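Local coordinates for chromosomal replication initiator protein dnaA (Aquifex aeolicus, PDB 1L8Q) that probably initiates chromosome replication by binding the origin oriC in its ATP-bound form, with an AAA+ ATPase domain that binds nucleotide and a separate duplex-DNA-binding domain, at residues R151-S154 / R155-G159; K176-L179 / K180-L184; V312-L315 / E316-F320. All coordinates share one frame; numbering follows the deposited sequence.

Contact 1: residues R151-S154 / R155-G159; sequences RLVS and RFEGG
Leu152 and Phe156 meet one turn apart in helix 150-157, the last helix before edge strand 160-163 of the five-stranded parallel sheet in the AAA+ domain. Methyl CD2 of Leu152 comes within 4.0 Å of Phe156 CE1, the two side chains running at a slant to each other. Phe156 CG stands anti to its own carbonyl carbon (chi1 -60°), which swings the ring back over the preceding turn and lays one face across a carbonyl: Leu152 O sits 3.0 Å above the ring plane, displaced toward the rim. That oxygen also accepts the amide Phe156 N at 3.0 Å in a fairly straight bond (163° at the hydrogen); the same residue therefore both bonds this oxygen and lies over it. A branched aliphatic and a large aromatic suit these buried places. Without the ring, as with an alanine here, the carbonyl of Leu152 is likely to lose its aromatic cover and a gap to open beside the leucine methyl.

One residue further on, Val153 and Glu157 lie side by side, pointing the same way; the valine lends only a methyl, while Glu157 OE2 is held by Gln143 NE2. Arg155 bends at chi2, keeping its aliphatic root against the previous turn, and its guanidinium reaches a weak hydrogen bond with Asn125.

Farther out, Phe156 meets the ring of Phe41 on strand 40-43, the neighbour of edge strand 160-163, and Leu152 rests on Gln117 and Phe120 of helix 114-129, which carries the single-stranded-DNA-binding Arg115 and Thr116. The helix ladder itself is regular until the last turn, where Glu157 N bonds to Val153 O at 3.0 Å and more weakly to Ser154 O at 2.6 Å, with only 115° at the hydrogen.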
# COMPACT_ATOMS: atom_id res chain seq x y z
N ARG A 151 25.15 6.18 5.22
CA ARG A 151 25.72 5.22 6.13
C ARG A 151 24.67 4.25 6.61
O ARG A 151 24.96 3.07 6.78
CB ARG A 151 26.43 5.92 7.29
CG ARG A 151 25.51 6.47 8.39
CD ARG A 151 26.29 6.92 9.63
NE ARG A 151 25.55 7.83 10.50
CZ ARG A 151 26.13 8.58 11.41
NH1 ARG A 151 27.45 8.53 11.55
NH2 ARG A 151 25.42 9.40 12.19
N LEU A 152 23.45 4.74 6.82
CA LEU A 152 22.38 3.85 7.24
C LEU A 152 22.06 2.89 6.11
O LEU A 152 21.79 1.70 6.34
CB LEU A 152 21.12 4.62 7.63
CG LEU A 152 21.00 5.08 9.09
CD1 LEU A 152 19.90 6.10 9.22
CD2 LEU A 152 20.74 3.91 10.01
N VAL A 153 22.11 3.40 4.89
CA VAL A 153 21.85 2.56 3.74
C VAL A 153 22.91 1.47 3.56
O VAL A 153 22.57 0.32 3.26
CB VAL A 153 21.63 3.37 2.43
CG1 VAL A 153 21.66 2.47 1.20
CG2 VAL A 153 20.32 4.12 2.50
N SER A 154 24.19 1.80 3.76
CA SER A 154 25.22 0.76 3.62
C SER A 154 24.95 -0.30 4.66
O SER A 154 24.87 -1.49 4.35
CB SER A 154 26.63 1.30 3.79
OG SER A 154 26.60 2.68 4.04
N ARG A 155 24.78 0.14 5.89
CA ARG A 155 24.51 -0.79 6.96
C ARG A 155 23.37 -1.75 6.59
O ARG A 155 23.51 -2.96 6.71
CB ARG A 155 24.23 -0.05 8.27
CG ARG A 155 25.47 0.60 8.85
CD ARG A 155 26.18 -0.25 9.89
NE ARG A 155 27.34 0.41 10.47
CZ ARG A 155 27.86 0.07 11.64
NH1 ARG A 155 27.30 -0.92 12.34
NH2 ARG A 155 28.94 0.71 12.12
N PHE A 156 22.26 -1.22 6.11
CA PHE A 156 21.17 -2.09 5.74
C PHE A 156 21.70 -3.07 4.70
O PHE A 156 21.36 -4.26 4.69
CB PHE A 156 20.01 -1.30 5.13
CG PHE A 156 19.41 -0.25 6.04
CD1 PHE A 156 19.64 -0.25 7.40
CD2 PHE A 156 18.60 0.75 5.51
CE1 PHE A 156 19.07 0.71 8.22
CE2 PHE A 156 18.02 1.71 6.33
CZ PHE A 156 18.26 1.69 7.69
N GLU A 157 22.54 -2.59 3.81
CA GLU A 157 22.95 -3.42 2.72
C GLU A 157 23.96 -4.47 3.12
O GLU A 157 24.27 -5.38 2.34
CB GLU A 157 23.39 -2.58 1.54
CG GLU A 157 22.21 -2.25 0.65
CD GLU A 157 22.50 -1.13 -0.31
OE1 GLU A 157 23.69 -0.79 -0.49
OE2 GLU A 157 21.52 -0.58 -0.88
N GLY A 158 24.43 -4.38 4.35
CA GLY A 158 25.33 -5.37 4.87
C GLY A 158 24.55 -6.59 5.33
O GLY A 158 25.11 -7.65 5.58
N GLY A 159 23.25 -6.46 5.43
CA GLY A 159 22.45 -7.58 5.91
C GLY A 159 21.80 -8.41 4.82
O GLY A 159 22.45 -8.80 3.84

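Contact 2: residues K176-L179 / K180-L184; sequences KEKL and KEFNL
A Schellman motif ends helix 168-181 here, in the helical part of the AAA+ module beside the nucleotide pocket; the side chain of Glu177 lies about 5 Å from the bound ADP. The closing bond runs from Leu184 N back to Leu179 O, 2.7 Å long and almost straight (175° at the hydrogen), with a weak one from Asn183 N to Lys180 O at 3.3 Å. Asn183, the C-prime residue, makes the reversal possible by taking a positive phi of 56°, a left-handed conformation that asparagine tolerates better than most residues with a side chain.

Once the chain has turned back, the leucines on either side of the cap meet: Leu179 CD2 touches Leu184 CB at 3.6 Å, the side chains slanting across each other. Leu179 is buried against Val190, Ile191 and Leu194 of helix 188-197, while Leu184 reaches Ile211 of helix 201-214.

On another face Lys178 and Glu181 lie alongside, pointing the same way. A bend at chi2 (-52°) brings the lysine tip round to the carboxylate, and Lys178 NZ forms a salt bridge with Glu181 OE2 at 2.8 Å, approaching from the syn side but well out of the carboxylate plane. The ammonium is shared with Glu205, so two acids probably balance its charge. Phe182 turns the edge of its ring to the last turn: its CD2 is 3.3 Å from Lys178 O, near the ring plane, and CE2 faces the lysine CD. The same carbonyl oxygen accepts Phe182 N at 2.9 Å. A backbone bond reaching back from C-double-prime, a left-handed C-prime and an apolar contact bridging the turn together make the classic Schellman helix stop.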
# COMPACT_ATOMS: atom_id res chain seq x y z
N LYS A 176 -10.45 -16.96 0.87
CA LYS A 176 -11.21 -18.03 1.48
C LYS A 176 -11.28 -17.82 2.97
O LYS A 176 -12.35 -17.95 3.55
CB LYS A 176 -10.59 -19.38 1.22
CG LYS A 176 -10.92 -20.01 -0.13
CD LYS A 176 -9.85 -21.06 -0.42
CE LYS A 176 -10.25 -22.03 -1.49
NZ LYS A 176 -9.27 -23.15 -1.56
N GLU A 177 -10.16 -17.49 3.60
CA GLU A 177 -10.19 -17.29 5.06
C GLU A 177 -11.16 -16.16 5.41
O GLU A 177 -11.99 -16.32 6.28
CB GLU A 177 -8.78 -17.08 5.67
CG GLU A 177 -8.17 -18.35 6.30
CD GLU A 177 -6.65 -18.28 6.56
OE1 GLU A 177 -6.13 -17.21 6.99
OE2 GLU A 177 -5.96 -19.33 6.36
N LYS A 178 -11.09 -15.07 4.66
CA LYS A 178 -11.92 -13.89 4.92
C LYS A 178 -13.41 -14.19 4.79
O LYS A 178 -14.23 -13.76 5.61
CB LYS A 178 -11.53 -12.75 3.98
CG LYS A 178 -10.23 -12.08 4.35
CD LYS A 178 -10.25 -11.66 5.80
CE LYS A 178 -8.91 -11.15 6.25
NZ LYS A 178 -9.06 -10.40 7.52
N LEU A 179 -13.77 -14.92 3.75
CA LEU A 179 -15.16 -15.30 3.57
C LEU A 179 -15.69 -16.11 4.77
O LEU A 179 -16.82 -15.92 5.19
CB LEU A 179 -15.36 -16.03 2.24
CG LEU A 179 -15.30 -15.11 1.00
CD1 LEU A 179 -15.32 -15.94 -0.28
CD2 LEU A 179 -16.42 -14.05 0.97
N LYS A 180 -14.88 -17.01 5.34
CA LYS A 180 -15.27 -17.69 6.57
C LYS A 180 -15.31 -16.73 7.76
O LYS A 180 -16.17 -16.86 8.61
CB LYS A 180 -14.32 -18.83 6.90
CG LYS A 180 -14.59 -20.11 6.15
CD LYS A 180 -13.27 -20.84 5.86
CE LYS A 180 -13.52 -22.15 5.10
NZ LYS A 180 -12.25 -22.64 4.45
N GLU A 181 -14.36 -15.79 7.83
CA GLU A 181 -14.36 -14.79 8.91
C GLU A 181 -15.68 -14.03 8.95
O GLU A 181 -16.26 -13.84 10.01
CB GLU A 181 -13.25 -13.76 8.69
CG GLU A 181 -12.05 -13.88 9.58
CD GLU A 181 -11.23 -12.60 9.64
OE1 GLU A 181 -11.68 -11.65 10.32
OE2 GLU A 181 -10.14 -12.55 9.02
N PHE A 182 -16.14 -13.59 7.79
CA PHE A 182 -17.31 -12.74 7.72
C PHE A 182 -18.59 -13.49 7.36
O PHE A 182 -19.60 -12.89 6.97
CB PHE A 182 -17.03 -11.53 6.81
CG PHE A 182 -15.97 -10.63 7.36
CD1 PHE A 182 -16.28 -9.69 8.34
CD2 PHE A 182 -14.65 -10.76 6.95
CE1 PHE A 182 -15.28 -8.87 8.89
CE2 PHE A 182 -13.66 -9.94 7.47
CZ PHE A 182 -13.97 -9.00 8.44
N ASN A 183 -18.55 -14.80 7.54
CA ASN A 183 -19.72 -15.64 7.33
C ASN A 183 -20.33 -15.52 5.94
O ASN A 183 -21.52 -15.24 5.78
CB ASN A 183 -20.77 -15.38 8.39
CG ASN A 183 -21.98 -16.32 8.25
OD1 ASN A 183 -21.81 -17.48 7.90
ND2 ASN A 183 -23.19 -15.82 8.52
N LEU A 184 -19.51 -15.70 4.91
CA LEU A 184 -20.05 -15.78 3.58
C LEU A 184 -19.71 -17.15 3.07
O LEU A 184 -19.01 -17.92 3.73
CB LEU A 184 -19.51 -14.68 2.68
CG LEU A 184 -20.08 -13.31 3.07
CD1 LEU A 184 -19.52 -12.22 2.18
CD2 LEU A 184 -21.58 -13.33 3.02

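Contact 3: residues V312-L315 / E316-F320; sequences VGFL and EKQAF
Val312 and Glu316 pack closely on the inner side of helix 308-323. Methyl CG1 of the valine lies 3.4 Å from Glu316 OE2, and the glutamate's methylene CG passes over Val312 O, the oxygen that also accepts Glu316 N at 2.8 Å. The long acid suits this border: its aliphatic root covers the turn while OE2 reaches a weak hydrogen bond with the hydroxyl of Tyr266. Next to it the small Ala319 fits against the backbone of the turn before, its CB 3.3 Å from Leu315 O, and the leucine itself is buried.

This inner face is the one applied to the other helices of domain IV, the helix-turn-helix domain that probably binds duplex DNA: Leu315 wedges among Phe236, Tyr240 and Tyr241 of helix 216-241 and Ile263 and Leu267 of helix 258-272.

On the flank, the exposed Phe314 ring, with CG anti to the backbone N (chi1 178°), stands out from the helix, tilted slightly toward its C-terminal end, and receives Gln318 CG over one face as a CH-pi contact, 4.0 Å from the ring centroid. The glutamine also touches Phe236; its amide runs roughly parallel to the ring, the planes 21° apart, and its OE1 accepts a bond from Lys322. Only toward solvent, at Lys317, is the contact loose: a curl at chi4 (46°) turns its NZ back toward Gly313 O, in a weak bond of 3.5 Å.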
# COMPACT_ATOMS: atom_id res chain seq x y z
N VAL A 312 -13.87 22.93 -18.12
CA VAL A 312 -13.96 21.73 -17.32
C VAL A 312 -15.04 21.88 -16.25
O VAL A 312 -15.85 20.99 -16.05
CB VAL A 312 -12.62 21.41 -16.64
CG1 VAL A 312 -12.81 20.36 -15.54
CG2 VAL A 312 -11.60 20.95 -17.66
N GLY A 313 -15.03 23.03 -15.58
CA GLY A 313 -16.00 23.29 -14.54
C GLY A 313 -17.42 23.17 -15.06
O GLY A 313 -18.29 22.58 -14.41
N PHE A 314 -17.65 23.73 -16.24
CA PHE A 314 -18.96 23.68 -16.85
C PHE A 314 -19.33 22.25 -17.26
O PHE A 314 -20.48 21.82 -17.12
CB PHE A 314 -18.99 24.61 -18.06
CG PHE A 314 -20.28 24.59 -18.79
CD1 PHE A 314 -21.37 25.29 -18.32
CD2 PHE A 314 -20.41 23.87 -19.97
CE1 PHE A 314 -22.57 25.28 -19.00
CE2 PHE A 314 -21.61 23.85 -20.65
CZ PHE A 314 -22.69 24.56 -20.17
N LEU A 315 -18.35 21.52 -17.77
CA LEU A 315 -18.56 20.14 -18.18
C LEU A 315 -18.92 19.27 -16.97
O LEU A 315 -19.79 18.40 -17.05
CB LEU A 315 -17.32 19.59 -18.88
CG LEU A 315 -16.92 20.27 -20.20
CD1 LEU A 315 -15.67 19.63 -20.77
CD2 LEU A 315 -18.07 20.20 -21.18
N GLU A 316 -18.24 19.53 -15.85
CA GLU A 316 -18.47 18.81 -14.61
C GLU A 316 -19.91 18.97 -14.17
O GLU A 316 -20.57 18.00 -13.83
CB GLU A 316 -17.54 19.33 -13.52
CG GLU A 316 -16.08 18.96 -13.70
CD GLU A 316 -15.19 19.62 -12.67
OE1 GLU A 316 -15.66 20.55 -11.99
OE2 GLU A 316 -14.02 19.20 -12.54
N LYS A 317 -20.39 20.20 -14.20
CA LYS A 317 -21.75 20.50 -13.74
C LYS A 317 -22.81 19.87 -14.64
O LYS A 317 -23.78 19.29 -14.17
CB LYS A 317 -21.95 22.01 -13.61
CG LYS A 317 -21.10 22.64 -12.49
CD LYS A 317 -20.95 24.15 -12.66
CE LYS A 317 -20.10 24.76 -11.53
NZ LYS A 317 -18.86 23.95 -11.26
N GLN A 318 -22.61 19.98 -15.95
CA GLN A 318 -23.54 19.37 -16.88
C GLN A 318 -23.57 17.85 -16.69
O GLN A 318 -24.64 17.26 -16.50
CB GLN A 318 -23.20 19.75 -18.31
CG GLN A 318 -23.39 21.23 -18.60
CD GLN A 318 -24.82 21.71 -18.35
OE1 GLN A 318 -25.78 21.16 -18.91
NE2 GLN A 318 -24.97 22.74 -17.52
N ALA A 319 -22.40 17.22 -16.74
CA ALA A 319 -22.29 15.79 -16.49
C ALA A 319 -23.07 15.39 -15.23
O ALA A 319 -23.80 14.41 -15.24
CB ALA A 319 -20.84 15.38 -16.37
N PHE A 320 -22.91 16.15 -14.16
CA PHE A 320 -23.61 15.83 -12.92
C PHE A 320 -25.14 15.82 -13.10
O PHE A 320 -25.80 14.83 -12.79
CB PHE A 320 -23.23 16.81 -11.82
CG PHE A 320 -24.01 16.64 -10.56
CD1 PHE A 320 -23.61 15.72 -9.62
CD2 PHE A 320 -25.13 17.40 -10.31
CE1 PHE A 320 -24.31 15.57 -8.45
CE2 PHE A 320 -25.84 17.25 -9.15
CZ PHE A 320 -25.43 16.33 -8.22

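From the N terminus, the three contacts follow one another in series, none nested in or crossing another, and each closes only a local turn, contact 2 reaching past the end of its helix. Contact 1 lies in the last turns of the helix that leads into strand 160-163, against helix 114-129 and strand 40-43. Contact 2 comes a helix later in the same AAA+ region and turns the chain from helix 168-181 toward helix 188-197, packing on that helix and on 201-214. Contact 3 lies far along the chain, joining helix 308-323 of domain IV to helices 216-241 and 258-272. The three do not touch; the centres of contacts 1 and 3 are about 52 Å apart.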